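Local coordinates for protein adenylyltransferase (Bartonella henselae str. Houston-1, PDB 5NH2), which transfers AMP from ATP onto tyrosine or threonine residues of host target proteins, a virulence activity carried by its Fic (Fido) domain, at residues A[116-119]-A[120-124]. Residues are numbered along the deposited sequence; the frame is centred on the assembly and turned at random.
Sequences QRLD and QTLAE
The flat carbonyl group of Arg117 takes two donors from Thr121, one turn further along helix 109-124 of the Fic domain. The backbone N of Thr121 reaches Arg117 O almost head-on at 2.8 Å, the ordinary i to i+4 bond, whereas the hydroxyl OG1 stands above the carbonyl plane, 45° out of it, and donates to that same Arg117 O at 3.0 Å. Threonine suits the place because its hydroxyl sits on CB, close to the backbone; with chi1 at -58°, OG1 lies beside its own N and reaches back to the carbonyl of the preceding turn. The chain of Gln120 bends at chi2 (84°), and its amide NE2 makes a weak hydrogen bond to Glu124 OE1 at 3.3 Å, both residues being exposed. The carboxylate of Asp119 hydrogen-bonds through OD1 to the hydroxyl of Thr57, the first residue of helix 57-68.

The buried side belongs to leucines. Leu118 and Leu122 lie obliquely across one another, and both touch Leu143 of helix 133-150; Leu122 also meets Phe55 and Leu128. Branched apolar chains one turn apart thus place two apolar side chains on one face of the helix, where they pack against helix 133-150 and the neighbouring loops, while Gln116, Arg117 and Gln120 face outward. Leu122 N donates a hydrogen bond to Leu118 O at 3.1 Å, the i to i+4 spacing that brings both side chains to the same face, and their side chains come closest where Leu118 CG meets Leu122 CD1 at 4.0 Å.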
ATOM      1  N   GLN A 116      -8.020   6.327  19.980  1.00 35.86           N
ATOM      2  CA  GLN A 116      -8.520   5.581  21.131  1.00 39.90           C
ATOM      3  C   GLN A 116      -9.593   4.599  20.684  1.00 39.28           C
ATOM      4  O   GLN A 116      -9.559   3.415  21.060  1.00 42.03           O
ATOM      5  CB  GLN A 116      -9.028   6.552  22.206  1.00 33.12           C
ATOM      6  CG  GLN A 116      -7.900   7.432  22.599  1.00 33.11           C
ATOM      7  CD  GLN A 116      -8.258   8.474  23.616  1.00 55.05           C
ATOM      8  OE1 GLN A 116      -9.428   8.713  23.922  1.00 60.40           O
ATOM      9  NE2 GLN A 116      -7.244   9.123  24.140  1.00 47.38           N
ATOM     10  N   ARG A 117     -10.468   5.036  19.763  1.00 34.94           N
ATOM     11  CA  ARG A 117     -11.506   4.139  19.258  1.00 35.99           C
ATOM     12  C   ARG A 117     -10.897   2.933  18.553  1.00 38.58           C
ATOM     13  O   ARG A 117     -11.291   1.781  18.814  1.00 33.14           O
ATOM     14  CB  ARG A 117     -12.433   4.877  18.319  1.00 37.19           C
ATOM     15  CG  ARG A 117     -13.866   4.638  18.706  1.00 47.74           C
ATOM     16  CD  ARG A 117     -14.761   5.764  18.205  1.00 52.50           C
ATOM     17  NE  ARG A 117     -14.550   7.009  18.913  1.00 57.19           N
ATOM     18  CZ  ARG A 117     -14.061   8.111  18.352  1.00 70.61           C
ATOM     19  NH1 ARG A 117     -13.724   8.113  17.060  1.00 73.37           N
ATOM     20  NH2 ARG A 117     -13.909   9.214  19.083  1.00 77.84           N
ATOM     21  N   LEU A 118      -9.883   3.175  17.707  1.00 35.45           N
ATOM     22  CA  LEU A 118      -9.258   2.055  17.030  1.00 37.27           C
ATOM     23  C   LEU A 118      -8.641   1.103  18.047  1.00 35.05           C
ATOM     24  O   LEU A 118      -8.885  -0.118  17.989  1.00 31.12           O
ATOM     25  CB  LEU A 118      -8.246   2.551  16.017  1.00 30.22           C
ATOM     26  CG  LEU A 118      -7.359   1.425  15.481  1.00 43.89           C
ATOM     27  CD1 LEU A 118      -7.573   1.242  14.004  1.00 50.47           C
ATOM     28  CD2 LEU A 118      -5.863   1.645  15.794  1.00 40.48           C
ATOM     29  N   ASP A 119      -7.993   1.664  19.084  1.00 35.35           N
ATOM     30  CA  ASP A 119      -7.473   0.832  20.175  1.00 34.57           C
ATOM     31  C   ASP A 119      -8.578   0.015  20.829  1.00 40.34           C
ATOM     32  O   ASP A 119      -8.410  -1.182  21.079  1.00 47.74           O
ATOM     33  CB  ASP A 119      -6.772   1.677  21.233  1.00 32.25           C
ATOM     34  CG  ASP A 119      -5.380   2.184  20.774  1.00 41.95           C
ATOM     35  OD1 ASP A 119      -5.064   2.117  19.563  1.00 34.27           O
ATOM     36  OD2 ASP A 119      -4.617   2.691  21.633  1.00 34.62           O
ATOM     37  N   GLN A 120      -9.722   0.634  21.124  1.00 41.75           N
ATOM     38  CA  GLN A 120     -10.754  -0.155  21.799  1.00 41.94           C
ATOM     39  C   GLN A 120     -11.286  -1.246  20.873  1.00 43.38           C
ATOM     40  O   GLN A 120     -11.521  -2.383  21.311  1.00 43.90           O
ATOM     41  CB  GLN A 120     -11.882   0.745  22.292  1.00 36.81           C
ATOM     42  CG  GLN A 120     -13.110  -0.005  22.766  1.00 55.24           C
ATOM     43  CD  GLN A 120     -13.001  -0.477  24.211  1.00 69.55           C
ATOM     44  OE1 GLN A 120     -11.939  -0.419  24.832  1.00 78.92           O
ATOM     45  NE2 GLN A 120     -14.108  -0.947  24.750  1.00 77.96           N
ATOM     46  N   THR A 121     -11.417  -0.945  19.566  1.00 36.60           N
ATOM     47  CA  THR A 121     -12.135  -1.892  18.725  1.00 38.99           C
ATOM     48  C   THR A 121     -11.332  -3.171  18.556  1.00 49.02           C
ATOM     49  O   THR A 121     -11.803  -4.264  18.905  1.00 48.76           O
ATOM     50  CB  THR A 121     -12.450  -1.274  17.374  1.00 43.90           C
ATOM     51  OG1 THR A 121     -13.226  -0.103  17.586  1.00 52.10           O
ATOM     52  CG2 THR A 121     -13.299  -2.236  16.564  1.00 48.54           C
ATOM     53  N   LEU A 122     -10.080  -3.026  18.094  1.00 45.29           N
ATOM     54  CA  LEU A 122      -9.172  -4.150  17.969  1.00 38.54           C
ATOM     55  C   LEU A 122      -9.072  -4.925  19.267  1.00 48.49           C
ATOM     56  O   LEU A 122      -8.886  -6.145  19.241  1.00 45.58           O
ATOM     57  CB  LEU A 122      -7.794  -3.655  17.531  1.00 33.82           C
ATOM     58  CG  LEU A 122      -7.771  -3.156  16.080  1.00 39.57           C
ATOM     59  CD1 LEU A 122      -6.426  -2.499  15.717  1.00 32.21           C
ATOM     60  CD2 LEU A 122      -8.073  -4.323  15.140  1.00 40.19           C
ATOM     61  N   ALA A 123      -9.220  -4.253  20.413  1.00 50.30           N
ATOM     62  CA  ALA A 123      -8.991  -4.988  21.645  1.00 42.90           C
ATOM     63  C   ALA A 123     -10.185  -5.872  21.963  1.00 52.96           C
ATOM     64  O   ALA A 123     -10.010  -7.035  22.349  1.00 57.59           O
ATOM     65  CB  ALA A 123      -8.701  -4.014  22.782  1.00 39.42           C
ATOM     66  N   GLU A 124     -11.409  -5.349  21.763  1.00 53.88           N
ATOM     67  CA  GLU A 124     -12.591  -6.119  22.138  1.00 56.63           C
ATOM     68  C   GLU A 124     -12.879  -7.218  21.124  1.00 58.01           C
ATOM     69  O   GLU A 124     -13.449  -8.254  21.479  1.00 62.61           O
ATOM     70  CB  GLU A 124     -13.806  -5.196  22.308  1.00 63.45           C
ATOM     71  CG  GLU A 124     -14.371  -4.578  21.023  1.00 71.26           C
ATOM     72  CD  GLU A 124     -15.296  -3.380  21.291  1.00 81.38           C
ATOM     73  OE1 GLU A 124     -15.455  -2.988  22.478  1.00 81.91           O
ATOM     74  OE2 GLU A 124     -15.857  -2.833  20.307  1.00 82.32           O
TER